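Local atomic coordinates of phenazine-1-carboxylate N-methyltransferase (Pseudomonas aeruginosa, PDB entry 2IP2), a protein that methylates phenazine-1-carboxylate with S-adenosyl-L-methionine to give 5-methylphenazine-1-carboxylate, a step in the biosynthesis of the virulence pigment pyocyanin. Residues I236-I242 and R267-E272; C24-A28 and L61-L65; E92-M98 and L148-A152; F106-W110 and V289-A294. All blocks are in the same frame, centred on the assembly; numbering follows the deposited sequence. Where two conformers were deposited one is given.

Interaction 1: residues I236-I242 and R267-E272; sequences IYLLSRI and RVVVIE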
loop_
_atom_site.group_PDB
_atom_site.type_symbol
_atom_site.label_atom_id
_atom_site.label_comp_id
_atom_site.label_asym_id
_atom_site.label_seq_id
_atom_site.Cartn_x
_atom_site.Cartn_y
_atom_site.Cartn_z
ATOM N N ILE A 236 12.106 -31.296 23.333
ATOM C CA ILE A 236 11.329 -30.177 22.761
ATOM C C ILE A 236 10.722 -30.632 21.405
ATOM O O ILE A 236 11.473 -31.060 20.504
ATOM C CB ILE A 236 12.222 -28.930 22.567
ATOM C CG1 ILE A 236 12.759 -28.438 23.914
ATOM C CG2 ILE A 236 11.404 -27.813 21.873
ATOM C CD1 ILE A 236 13.984 -27.542 23.834
ATOM N N TYR A 237 9.397 -30.541 21.281
ATOM C CA TYR A 237 8.647 -30.874 20.036
ATOM C C TYR A 237 8.152 -29.558 19.438
ATOM O O TYR A 237 7.281 -28.909 20.001
ATOM C CB TYR A 237 7.452 -31.788 20.325
ATOM C CG TYR A 237 7.972 -33.206 20.553
ATOM C CD1 TYR A 237 8.676 -33.530 21.727
ATOM C CD2 TYR A 237 7.784 -34.193 19.576
ATOM C CE1 TYR A 237 9.189 -34.839 21.890
ATOM C CE2 TYR A 237 8.282 -35.488 19.749
ATOM C CZ TYR A 237 8.984 -35.792 20.909
ATOM O OH TYR A 237 9.513 -37.078 21.058
ATOM N N LEU A 238 8.719 -29.214 18.288
ATOM C CA LEU A 238 8.441 -27.926 17.606
ATOM C C LEU A 238 7.383 -28.204 16.574
ATOM O O LEU A 238 7.565 -29.090 15.719
ATOM C CB LEU A 238 9.725 -27.505 16.913
ATOM C CG LEU A 238 10.923 -27.315 17.830
ATOM C CD1 LEU A 238 12.200 -27.458 16.987
ATOM C CD2 LEU A 238 10.820 -26.059 18.687
ATOM N N LEU A 239 6.275 -27.451 16.649
ATOM C CA LEU A 239 5.135 -27.528 15.756
ATOM C C LEU A 239 5.026 -26.153 15.073
ATOM O O LEU A 239 4.345 -25.277 15.578
ATOM C CB LEU A 239 3.828 -27.820 16.572
ATOM C CG LEU A 239 3.483 -29.302 16.809
ATOM C CD1 LEU A 239 4.684 -30.099 17.343
ATOM C CD2 LEU A 239 2.240 -29.472 17.739
ATOM N N SER A 240 5.774 -25.963 13.978
ATOM C CA SER A 240 5.914 -24.635 13.369
ATOM C C SER A 240 5.041 -24.608 12.149
ATOM O O SER A 240 5.229 -25.415 11.216
ATOM C CB SER A 240 7.377 -24.361 12.996
ATOM O OG SER A 240 7.551 -23.163 12.228
ATOM N N ARG A 241 4.075 -23.700 12.157
ATOM C CA ARG A 241 3.174 -23.544 11.025
ATOM C C ARG A 241 2.596 -24.889 10.584
ATOM O O ARG A 241 2.548 -25.171 9.397
ATOM C CB ARG A 241 3.916 -22.886 9.851
ATOM C CG ARG A 241 4.400 -21.508 10.158
ATOM C CD ARG A 241 4.634 -20.696 8.871
ATOM N NE ARG A 241 6.057 -20.553 8.523
ATOM C CZ ARG A 241 6.901 -19.712 9.130
ATOM N NH1 ARG A 241 6.471 -18.948 10.136
ATOM N NH2 ARG A 241 8.180 -19.630 8.741
ATOM N N ILE A 242 2.203 -25.720 11.546
ATOM C CA ILE A 242 1.691 -27.039 11.238
ATOM C C ILE A 242 0.235 -27.196 11.715
ATOM O O ILE A 242 -0.579 -27.745 11.017
ATOM C CB ILE A 242 2.666 -28.176 11.703
ATOM C CG1 ILE A 242 2.532 -29.417 10.803
ATOM C CG2 ILE A 242 2.483 -28.503 13.175
ATOM C CD1 ILE A 242 3.191 -29.311 9.382
ATOM N N ARG A 267 8.515 -30.590 26.310
ATOM C CA ARG A 267 7.680 -29.434 26.000
ATOM C C ARG A 267 7.199 -29.620 24.576
ATOM O O ARG A 267 7.904 -30.198 23.774
ATOM C CB ARG A 267 8.465 -28.094 26.099
ATOM C CG ARG A 267 8.905 -27.647 27.547
ATOM C CD ARG A 267 7.668 -27.642 28.479
ATOM N NE ARG A 267 7.920 -27.147 29.834
ATOM C CZ ARG A 267 8.092 -27.941 30.903
ATOM N NH1 ARG A 267 8.296 -27.407 32.093
ATOM N NH2 ARG A 267 8.075 -29.270 30.783
ATOM N N VAL A 268 5.980 -29.160 24.303
ATOM C CA VAL A 268 5.520 -28.953 22.932
ATOM C C VAL A 268 5.550 -27.439 22.728
ATOM O O VAL A 268 5.186 -26.657 23.630
ATOM C CB VAL A 268 4.124 -29.548 22.678
ATOM C CG1 VAL A 268 3.435 -28.887 21.496
ATOM C CG2 VAL A 268 4.213 -31.079 22.445
ATOM N N VAL A 269 6.054 -27.021 21.559
ATOM C CA VAL A 269 6.247 -25.600 21.282
ATOM C C VAL A 269 5.568 -25.320 19.928
ATOM O O VAL A 269 5.981 -25.861 18.892
ATOM C CB VAL A 269 7.766 -25.225 21.222
ATOM C CG1 VAL A 269 7.962 -23.751 20.659
ATOM C CG2 VAL A 269 8.437 -25.404 22.615
ATOM N N VAL A 270 4.486 -24.538 19.967
ATOM C CA VAL A 270 3.722 -24.214 18.783
ATOM C C VAL A 270 4.184 -22.829 18.308
ATOM O O VAL A 270 4.221 -21.845 19.094
ATOM C CB VAL A 270 2.239 -24.149 19.118
ATOM C CG1 VAL A 270 1.448 -23.698 17.902
ATOM C CG2 VAL A 270 1.718 -25.525 19.665
ATOM N N ILE A 271 4.614 -22.752 17.052
ATOM C CA ILE A 271 5.099 -21.472 16.516
ATOM C C ILE A 271 4.146 -21.170 15.402
ATOM O O ILE A 271 4.119 -21.926 14.429
ATOM C CB ILE A 271 6.538 -21.615 15.977
ATOM C CG1 ILE A 271 7.475 -22.074 17.091
ATOM C CG2 ILE A 271 7.020 -20.303 15.364
ATOM C CD1 ILE A 271 8.643 -22.895 16.567
ATOM N N GLU A 272 3.323 -20.106 15.546
ATOM C CA GLU A 272 2.276 -19.848 14.565
ATOM C C GLU A 272 1.771 -18.428 14.687
ATOM O O GLU A 272 1.843 -17.841 15.767
ATOM C CB GLU A 272 1.108 -20.842 14.682
ATOM C CG GLU A 272 0.555 -21.216 13.256
ATOM C CD GLU A 272 0.125 -22.659 13.085
ATOM O OE1 GLU A 272 -0.482 -23.235 14.010
ATOM O OE2 GLU A 272 0.363 -23.228 11.986
#
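The Tyr237 ring meets Arg267 edge-on: the carbonyl O of Arg267 lies in the ring plane, 4.0 Å from Tyr237 CD1, while the phenol OH leads away to hydrogen bonds with Pro231 and Gly234. The contact joins the two parallel strands of a beta-alpha-beta unit in the Rossmann-like sheet of class I methyltransferases, with helix 248-261 as the connection. Five backbone hydrogen bonds zip the strands together, the first from Tyr237 N to Arg267 O and the last from Arg241 N to Ile271 O (2.9 Å). Ile271 N reaches Leu239 O from well above the carbonyl plane, 37° out of it, whereas Arg241 N comes almost straight at its acceptor. Ile236, Leu238, Ser240, Arg267, Val269 and Ile271 share one face of the sheet. There, Ile236 CG2 touches Val269 CG2 at 3.9 Å, and Leu238 runs alongside Val269, its CD2 coming 4.1 Å from Val269 CB; helix 180-188 covers Leu238 and Ile271. On the other face, Leu239 slants over Val268, CD2 to CG1 4.0 Å, and Tyr237 CB packs on Val268 CG2. Strand 170-174 completes the other edge of 236-240. The end of Arg267 leads away, its guanidinium turning outward to a salt bridge with Glu317. Just past the end of strand 236-240 stands Arg241, a predicted S-adenosyl-L-methionine-binding residue. Its backbone takes a left-handed conformation (phi 49°, psi 43°), turning the chain beside the Glu272 carboxylate, whose OE2 lies 3.0 Å from Arg241 CA.

Interaction 2: residues C24-A28 and L61-L65; sequences CVYVA and LMRLL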
loop_
_atom_site.group_PDB
_atom_site.type_symbol
_atom_site.label_atom_id
_atom_site.label_comp_id
_atom_site.label_asym_id
_atom_site.label_seq_id
_atom_site.Cartn_x
_atom_site.Cartn_y
_atom_site.Cartn_z
ATOM N N CYS A 24 6.921 1.327 -5.289
ATOM C CA CYS A 24 8.229 2.012 -5.251
ATOM C C CYS A 24 9.317 1.185 -4.545
ATOM O O CYS A 24 10.441 1.093 -5.039
ATOM C CB CYS A 24 8.080 3.381 -4.617
ATOM S SG CYS A 24 7.253 4.546 -5.695
ATOM N N VAL A 25 8.998 0.506 -3.437
ATOM C CA VAL A 25 10.029 -0.337 -2.773
ATOM C C VAL A 25 10.321 -1.555 -3.643
ATOM O O VAL A 25 11.486 -1.988 -3.774
ATOM C CB VAL A 25 9.509 -0.727 -1.303
ATOM C CG1 VAL A 25 10.388 -1.851 -0.688
ATOM C CG2 VAL A 25 9.515 0.507 -0.465
ATOM N N TYR A 26 9.276 -2.085 -4.285
ATOM C CA TYR A 26 9.491 -3.246 -5.182
ATOM C C TYR A 26 10.483 -2.852 -6.309
ATOM O O TYR A 26 11.452 -3.562 -6.600
ATOM C CB TYR A 26 8.118 -3.762 -5.711
ATOM C CG TYR A 26 8.293 -4.762 -6.858
ATOM C CD1 TYR A 26 8.833 -6.051 -6.630
ATOM C CD2 TYR A 26 8.073 -4.350 -8.182
ATOM C CE1 TYR A 26 9.014 -6.951 -7.728
ATOM C CE2 TYR A 26 8.269 -5.213 -9.248
ATOM C CZ TYR A 26 8.746 -6.497 -9.018
ATOM O OH TYR A 26 8.931 -7.289 -10.130
ATOM N N VAL A 27 10.252 -1.687 -6.890
ATOM C CA VAL A 27 11.120 -1.198 -7.899
ATOM C C VAL A 27 12.547 -1.009 -7.427
ATOM O O VAL A 27 13.491 -1.446 -8.096
ATOM C CB VAL A 27 10.553 0.104 -8.520
ATOM C CG1 VAL A 27 11.626 0.750 -9.438
ATOM C CG2 VAL A 27 9.227 -0.154 -9.324
ATOM N N ALA A 28 12.743 -0.338 -6.306
ATOM C CA ALA A 28 14.113 -0.160 -5.770
ATOM C C ALA A 28 14.797 -1.535 -5.594
ATOM O O ALA A 28 16.014 -1.674 -5.835
ATOM C CB ALA A 28 14.055 0.573 -4.388
ATOM N N LEU A 61 12.338 9.027 -7.809
ATOM C CA LEU A 61 12.176 7.806 -7.019
ATOM C C LEU A 61 12.905 7.927 -5.683
ATOM O O LEU A 61 12.366 7.590 -4.629
ATOM C CB LEU A 61 12.639 6.560 -7.831
ATOM C CG LEU A 61 12.613 5.183 -7.083
ATOM C CD1 LEU A 61 11.193 4.817 -6.701
ATOM C CD2 LEU A 61 13.180 4.158 -8.094
ATOM N N MET A 62 14.187 8.342 -5.731
ATOM C CA MET A 62 15.003 8.370 -4.516
ATOM C C MET A 62 14.458 9.434 -3.527
ATOM O O MET A 62 14.471 9.176 -2.338
ATOM C CB MET A 62 16.489 8.638 -4.842
ATOM C CG MET A 62 17.217 7.478 -5.613
ATOM S SD MET A 62 17.282 5.995 -4.590
ATOM C CE MET A 62 18.117 6.555 -3.088
ATOM N N ARG A 63 14.027 10.604 -4.025
ATOM C CA ARG A 63 13.398 11.633 -3.205
ATOM C C ARG A 63 12.235 11.042 -2.375
ATOM O O ARG A 63 12.128 11.283 -1.156
ATOM C CB ARG A 63 12.823 12.718 -4.119
ATOM C CG ARG A 63 12.381 13.929 -3.437
ATOM C CD ARG A 63 12.476 15.076 -4.474
ATOM N NE ARG A 63 11.510 14.936 -5.560
ATOM C CZ ARG A 63 11.190 15.951 -6.335
ATOM N NH1 ARG A 63 11.797 17.125 -6.116
ATOM N NH2 ARG A 63 10.271 15.828 -7.278
ATOM N N LEU A 64 11.389 10.269 -3.057
ATOM C CA LEU A 64 10.278 9.570 -2.423
ATOM C C LEU A 64 10.750 8.582 -1.342
ATOM O O LEU A 64 10.260 8.590 -0.204
ATOM C CB LEU A 64 9.478 8.826 -3.516
ATOM C CG LEU A 64 8.195 8.136 -3.072
ATOM C CD1 LEU A 64 7.276 8.010 -4.272
ATOM C CD2 LEU A 64 8.498 6.752 -2.453
ATOM N N LEU A 65 11.698 7.704 -1.688
ATOM C CA LEU A 65 12.104 6.647 -0.758
ATOM C C LEU A 65 12.790 7.270 0.459
ATOM O O LEU A 65 12.587 6.793 1.582
ATOM C CB LEU A 65 13.051 5.668 -1.434
ATOM C CG LEU A 65 12.277 4.824 -2.466
ATOM C CD1 LEU A 65 13.221 4.004 -3.361
ATOM C CD2 LEU A 65 11.174 3.907 -1.819
#
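Leu61 opens the contact by dividing its two methyls between Cys24 and Val27: CD1 rests 4.0 Å from Cys24 CB, and CD2 reaches Val27 CG1, also at 4.0 Å. Its CG is anti to the backbone N (chi1 176°), which sends the fork across the gap toward the 24-28 turn, where it slants over Val27. One turn on, Leu64 brings CD1 to within 3.7 Å of Cys24 SG, with CD2 close to Cys24 CB; as Leu64 was deposited in two conformers, this contact is less certain. Leu65 follows with the opposite choice, CG anti to the carbonyl carbon (chi1 -71°). Its CD1 meets the Ala28 methyl at 3.7 Å, and its CD2 touches Val25 CG2 at 4.0 Å, although the Val25 side chain sets out away from the partner helix. The short segments cross at -119° with their axes 10.8 Å apart, so the gap is bridged by leucine branches while the backbones stay well separated. Both helices, 6-30 and 55-67, belong to the dimerisation domain, whose helices and small antiparallel hairpin are consistent with a winged-helix-like fold. Phe71 of the hairpin closes on Ala28 and Leu65. The second subunit lies alongside: Cys24 packs on its Trp110, Leu64 on its Val289, and Arg63 forms a salt bridge to Asp288 of that chain. Between the two segments themselves there is no hydrogen bond. They are therefore probably held by burial of apolar methyl and thiol surface, which gives little directional preference.

Interaction 3: residues E92-M98 and L148-A152; sequences EGSFRDM and LAMKA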
loop_
_atom_site.group_PDB
_atom_site.type_symbol
_atom_site.label_atom_id
_atom_site.label_comp_id
_atom_site.label_asym_id
_atom_site.label_seq_id
_atom_site.Cartn_x
_atom_site.Cartn_y
_atom_site.Cartn_z
ATOM N N GLU A 92 22.308 -12.710 2.853
ATOM C CA GLU A 92 21.672 -13.932 3.385
ATOM C C GLU A 92 20.292 -13.795 4.030
ATOM O O GLU A 92 19.324 -14.458 3.586
ATOM C CB GLU A 92 22.629 -14.706 4.305
ATOM C CG GLU A 92 23.199 -15.949 3.639
ATOM C CD GLU A 92 22.250 -17.146 3.682
ATOM O OE1 GLU A 92 22.729 -18.257 4.004
ATOM O OE2 GLU A 92 21.043 -16.987 3.389
ATOM N N GLY A 93 20.177 -12.966 5.062
ATOM C CA GLY A 93 18.912 -12.900 5.791
ATOM C C GLY A 93 18.079 -11.647 5.570
ATOM O O GLY A 93 17.469 -11.139 6.509
ATOM N N SER A 94 18.067 -11.122 4.336
ATOM C CA SER A 94 17.350 -9.859 4.094
ATOM C C SER A 94 15.897 -10.160 3.718
ATOM O O SER A 94 15.503 -11.320 3.545
ATOM C CB SER A 94 18.010 -9.106 2.951
ATOM O OG SER A 94 17.893 -9.889 1.772
ATOM N N PHE A 95 15.121 -9.090 3.539
ATOM C CA PHE A 95 13.735 -9.191 3.021
ATOM C C PHE A 95 13.663 -9.148 1.493
ATOM O O PHE A 95 12.560 -9.177 0.896
ATOM C CB PHE A 95 12.913 -8.072 3.624
ATOM C CG PHE A 95 12.572 -8.289 5.071
ATOM C CD1 PHE A 95 13.312 -9.156 5.854
ATOM C CD2 PHE A 95 11.486 -7.639 5.652
ATOM C CE1 PHE A 95 12.997 -9.357 7.203
ATOM C CE2 PHE A 95 11.146 -7.851 7.016
ATOM C CZ PHE A 95 11.908 -8.701 7.784
ATOM N N ARG A 96 14.851 -9.128 0.867
ATOM C CA ARG A 96 14.925 -8.885 -0.586
ATOM C C ARG A 96 14.063 -9.862 -1.376
ATOM O O ARG A 96 13.228 -9.450 -2.167
ATOM C CB ARG A 96 16.379 -8.922 -1.106
ATOM C CG ARG A 96 16.451 -8.947 -2.611
ATOM C CD ARG A 96 17.912 -8.904 -3.223
ATOM N NE ARG A 96 17.857 -9.495 -4.568
ATOM C CZ ARG A 96 17.653 -8.822 -5.695
ATOM N NH1 ARG A 96 17.535 -7.503 -5.687
ATOM N NH2 ARG A 96 17.603 -9.482 -6.839
ATOM N N ASP A 97 14.271 -11.173 -1.193
ATOM C CA ASP A 97 13.493 -12.144 -1.967
ATOM C C ASP A 97 12.024 -12.129 -1.611
ATOM O O ASP A 97 11.212 -12.492 -2.439
ATOM C CB ASP A 97 14.033 -13.552 -1.720
ATOM C CG ASP A 97 15.415 -13.685 -2.312
ATOM O OD1 ASP A 97 15.556 -13.326 -3.517
ATOM O OD2 ASP A 97 16.335 -14.027 -1.568
ATOM N N MET A 98 11.712 -11.817 -0.360
ATOM C CA MET A 98 10.285 -11.685 0.044
ATOM C C MET A 98 9.626 -10.502 -0.703
ATOM O O MET A 98 8.544 -10.648 -1.312
ATOM C CB MET A 98 10.151 -11.511 1.565
ATOM C CG MET A 98 8.701 -11.512 2.056
ATOM S SD MET A 98 8.496 -10.726 3.645
ATOM C CE MET A 98 8.786 -9.032 3.089
ATOM N N LEU A 148 13.005 -18.820 -0.682
ATOM C CA LEU A 148 13.835 -17.648 -0.396
ATOM C C LEU A 148 12.989 -16.517 0.225
ATOM O O LEU A 148 13.429 -15.800 1.123
ATOM C CB LEU A 148 14.499 -17.146 -1.695
ATOM C CG LEU A 148 15.910 -17.486 -2.203
ATOM C CD1 LEU A 148 16.544 -18.630 -1.512
ATOM C CD2 LEU A 148 15.957 -17.526 -3.814
ATOM N N ALA A 149 11.768 -16.357 -0.249
ATOM C CA ALA A 149 10.904 -15.333 0.364
ATOM C C ALA A 149 10.546 -15.685 1.816
ATOM O O ALA A 149 10.417 -14.801 2.675
ATOM C CB ALA A 149 9.688 -15.156 -0.434
ATOM N N MET A 150 10.363 -16.978 2.093
ATOM C CA MET A 150 9.986 -17.422 3.455
ATOM C C MET A 150 11.148 -17.287 4.446
ATOM O O MET A 150 10.944 -17.200 5.661
ATOM C CB MET A 150 9.482 -18.854 3.385
ATOM C CG MET A 150 8.101 -18.961 2.818
ATOM S SD MET A 150 6.890 -17.914 3.662
ATOM C CE MET A 150 6.840 -18.663 5.318
ATOM N N LYS A 151 12.366 -17.203 3.920
ATOM C CA LYS A 151 13.521 -16.882 4.760
ATOM C C LYS A 151 13.428 -15.574 5.552
ATOM O O LYS A 151 14.090 -15.446 6.610
ATOM C CB LYS A 151 14.799 -16.927 3.938
ATOM C CG LYS A 151 15.235 -18.356 3.613
ATOM C CD LYS A 151 16.638 -18.303 3.079
ATOM C CE LYS A 151 17.389 -19.579 3.324
ATOM N NZ LYS A 151 18.749 -19.530 2.646
ATOM N N ALA A 152 12.616 -14.613 5.087
ATOM C CA ALA A 152 12.443 -13.362 5.841
ATOM C C ALA A 152 11.949 -13.665 7.268
ATOM O O ALA A 152 12.273 -12.950 8.228
ATOM C CB ALA A 152 11.483 -12.405 5.109
HETATM O O HOH W 1 13.389 -12.684 1.814
HETATM O O HOH W 2 16.140 -15.049 0.875
#
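At the start of helix 96-102, whose first turn is capped by Ser94, Met98 lies almost against Ala149 of helix 140-150, the two CA atoms only 3.7 Å apart. Ala149 makes this approach possible: its small CB fits against Met98 CA and close to Asp97 O, and Met98 CB in turn touches Ala149 O. Three residues on, Ala152 sets its CB over one face of the Phe95 ring in a CH-pi contact, 4.2 Å from the centroid and 26° off the normal, and also meets Met98 SD at 3.7 Å. Phe95 and Met98 both continue to Ile13 of the second subunit. On the outer side Asp97 and Leu148 pass at a slant, with OD2 3.5 Å from Leu148 CG. Two waters lie beside this pair. One accepts from Met98 N at 2.9 Å, an amide of the first helical turn, and lies between Ser94 O and Leu148 O; the other lies between Asp97 OD2, at 2.7 Å, and Leu148 O. At the exposed end Lys151 stretches beyond CG to place NZ 3.5 Å from Glu92 OE2, a long salt bridge made in one of the two deposited Glu92 conformers, hence doubtful. Ser94 OG accepts from Arg96 N in the capping bond, and the hydroxyl has the carbonyl O atoms of Arg89 and Val91 in reach for its one proton, which ties the loop leading into the helix. This is the geometry of a serine-capped helix start: one first-turn amide is served by the serine, another by a water, and the 148-152 segment comes in close through Ala149 and Ala152.

Interaction 4: residues F106-W110 and V289-A294; sequences FHAAW and VHLFMA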
loop_
_atom_site.group_PDB
_atom_site.type_symbol
_atom_site.label_atom_id
_atom_site.label_comp_id
_atom_site.label_asym_id
_atom_site.label_seq_id
_atom_site.Cartn_x
_atom_site.Cartn_y
_atom_site.Cartn_z
ATOM N N PHE A 106 2.333 -12.335 -5.540
ATOM C CA PHE A 106 1.235 -11.863 -4.670
ATOM C C PHE A 106 0.579 -10.538 -5.075
ATOM O O PHE A 106 -0.580 -10.266 -4.720
ATOM C CB PHE A 106 1.649 -11.845 -3.229
ATOM C CG PHE A 106 1.864 -13.233 -2.656
ATOM C CD1 PHE A 106 1.175 -14.360 -3.196
ATOM C CD2 PHE A 106 2.728 -13.400 -1.558
ATOM C CE1 PHE A 106 1.338 -15.656 -2.584
ATOM C CE2 PHE A 106 2.921 -14.664 -0.974
ATOM C CZ PHE A 106 2.199 -15.778 -1.456
ATOM N N HIS A 107 1.301 -9.727 -5.820
ATOM C CA HIS A 107 0.662 -8.542 -6.461
ATOM C C HIS A 107 -0.384 -9.027 -7.484
ATOM O O HIS A 107 -1.506 -8.496 -7.566
ATOM C CB HIS A 107 1.719 -7.710 -7.189
ATOM C CG HIS A 107 1.153 -6.533 -7.937
ATOM N ND1 HIS A 107 0.800 -5.354 -7.312
ATOM C CD2 HIS A 107 0.886 -6.354 -9.256
ATOM C CE1 HIS A 107 0.323 -4.494 -8.212
ATOM N NE2 HIS A 107 0.368 -5.080 -9.399
ATOM N N ALA A 108 -0.008 -10.034 -8.280
ATOM C CA ALA A 108 -0.993 -10.648 -9.160
ATOM C C ALA A 108 -2.178 -11.221 -8.407
ATOM O O ALA A 108 -3.342 -11.067 -8.830
ATOM C CB ALA A 108 -0.324 -11.764 -9.972
ATOM N N ALA A 109 -1.892 -11.884 -7.298
ATOM C CA ALA A 109 -2.939 -12.553 -6.442
ATOM C C ALA A 109 -3.934 -11.583 -5.868
ATOM O O ALA A 109 -5.152 -11.910 -5.642
ATOM C CB ALA A 109 -2.264 -13.302 -5.288
ATOM N N TRP A 110 -3.411 -10.412 -5.507
ATOM C CA TRP A 110 -4.231 -9.412 -4.866
ATOM C C TRP A 110 -4.980 -8.522 -5.834
ATOM O O TRP A 110 -5.763 -7.640 -5.432
ATOM C CB TRP A 110 -3.378 -8.577 -3.886
ATOM C CG TRP A 110 -3.282 -9.128 -2.551
ATOM C CD1 TRP A 110 -2.281 -9.910 -2.024
ATOM C CD2 TRP A 110 -4.206 -8.871 -1.473
ATOM N NE1 TRP A 110 -2.545 -10.177 -0.681
ATOM C CE2 TRP A 110 -3.705 -9.535 -0.326
ATOM C CE3 TRP A 110 -5.420 -8.158 -1.386
ATOM C CZ2 TRP A 110 -4.365 -9.522 0.898
ATOM C CZ3 TRP A 110 -6.112 -8.169 -0.136
ATOM C CH2 TRP A 110 -5.566 -8.845 0.969
ATOM N N VAL A 289 -5.973 -12.047 6.165
ATOM C CA VAL A 289 -6.685 -11.900 4.891
ATOM C C VAL A 289 -5.764 -12.321 3.759
ATOM O O VAL A 289 -6.178 -12.992 2.804
ATOM C CB VAL A 289 -7.314 -10.500 4.687
ATOM C CG1 VAL A 289 -8.011 -10.439 3.317
ATOM C CG2 VAL A 289 -8.429 -10.221 5.773
ATOM N N HIS A 290 -4.487 -11.987 3.918
ATOM C CA HIS A 290 -3.503 -12.410 2.930
ATOM C C HIS A 290 -3.431 -13.943 2.814
ATOM O O HIS A 290 -3.324 -14.501 1.691
ATOM C CB HIS A 290 -2.128 -11.879 3.317
ATOM C CG HIS A 290 -1.031 -12.401 2.433
ATOM N ND1 HIS A 290 -1.005 -12.165 1.065
ATOM C CD2 HIS A 290 0.066 -13.153 2.712
ATOM C CE1 HIS A 290 0.088 -12.716 0.553
ATOM N NE2 HIS A 290 0.750 -13.330 1.526
ATOM N N LEU A 291 -3.506 -14.641 3.955
ATOM C CA LEU A 291 -3.480 -16.120 3.942
ATOM C C LEU A 291 -4.632 -16.713 3.121
ATOM O O LEU A 291 -4.438 -17.682 2.363
ATOM C CB LEU A 291 -3.446 -16.674 5.385
ATOM C CG LEU A 291 -3.186 -18.174 5.571
ATOM C CD1 LEU A 291 -2.025 -18.636 4.689
ATOM C CD2 LEU A 291 -2.829 -18.453 7.010
ATOM N N PHE A 292 -5.828 -16.121 3.249
ATOM C CA PHE A 292 -6.921 -16.455 2.395
ATOM C C PHE A 292 -6.578 -16.149 0.919
ATOM O O PHE A 292 -6.773 -16.993 0.027
ATOM C CB PHE A 292 -8.232 -15.705 2.778
ATOM C CG PHE A 292 -9.255 -15.800 1.680
ATOM C CD1 PHE A 292 -9.947 -17.011 1.471
ATOM C CD2 PHE A 292 -9.422 -14.725 0.753
ATOM C CE1 PHE A 292 -10.820 -17.137 0.372
ATOM C CE2 PHE A 292 -10.293 -14.820 -0.316
ATOM C CZ PHE A 292 -11.007 -16.046 -0.523
ATOM N N MET A 293 -6.064 -14.932 0.683
ATOM C CA MET A 293 -5.861 -14.448 -0.712
ATOM C C MET A 293 -4.847 -15.356 -1.408
ATOM O O MET A 293 -4.974 -15.616 -2.609
ATOM C CB MET A 293 -5.395 -12.995 -0.736
ATOM C CG MET A 293 -5.507 -12.261 -2.141
ATOM S SD MET A 293 -7.250 -12.233 -2.594
ATOM C CE MET A 293 -8.054 -11.294 -1.270
ATOM N N ALA A 294 -3.892 -15.895 -0.638
ATOM C CA ALA A 294 -2.832 -16.718 -1.230
ATOM C C ALA A 294 -3.269 -18.183 -1.427
ATOM O O ALA A 294 -3.064 -18.750 -2.466
ATOM C CB ALA A 294 -1.605 -16.679 -0.403
#
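Trp110 and His290 lie rim to rim in nearly one plane, their planes at 5° to each other, and share a nearly straight hydrogen bond from Trp110 NE1 to His290 ND1 at 3.1 Å. Each partner sits in the ring plane of the other. The imidazole also stands upright on Phe106: the planes meet at 83° in an edge-to-face pair, with centroids 4.7 Å apart and His290 CE1 3.4 Å from Phe106 CD2. With CG anti to the backbone N (chi1 173°), the His290 ring is carried to both partners. Phe106, Trp110 and His290 thus form a buried aromatic cluster between helix 105-109 and helix 282-295. It extends into the dimer interface, where Trp20 of the second subunit stacks on both Trp110 and His290. Met293 covers a face of the indole: CG lies 3.6 Å from the centroid of the five-membered ring, a CH-pi contact. Bends at chi2 and chi3 carry the methionine onward over the indole, with SD 4.8 Å from the centroid of the Trp110 six-membered ring, above its face in a longer Met-aromatic contact, and CE near CZ3. Val289 comes in across the indole end, CG1 3.7 Å from Trp110 CH2. Ala294 CB, another neighbour of the Phe106 ring, lies 3.8 Å from Phe106 CE1.

Along the chain interaction 2 closes first, within the dimerisation domain. Interactions 3 and 4 follow with alternating segments, because helices 96-102 and 105-109 are consecutive while their partners lie further on; interaction 1 falls between the two halves of interaction 4, and its strand 267-272 runs on to helix 282-295. Interactions 1 and 2 lie on opposite sides of the chain's centre, about 38 Å between centres. Interaction 3 lies nearest the middle and touches interaction 1 where Met150 packs on Arg241; its centre is about 18 Å from that of interaction 4. Interactions 2, 3 and 4 all reach the second subunit, so the contact that meets the predicted cofactor residue Arg241 also borders the dimer interface.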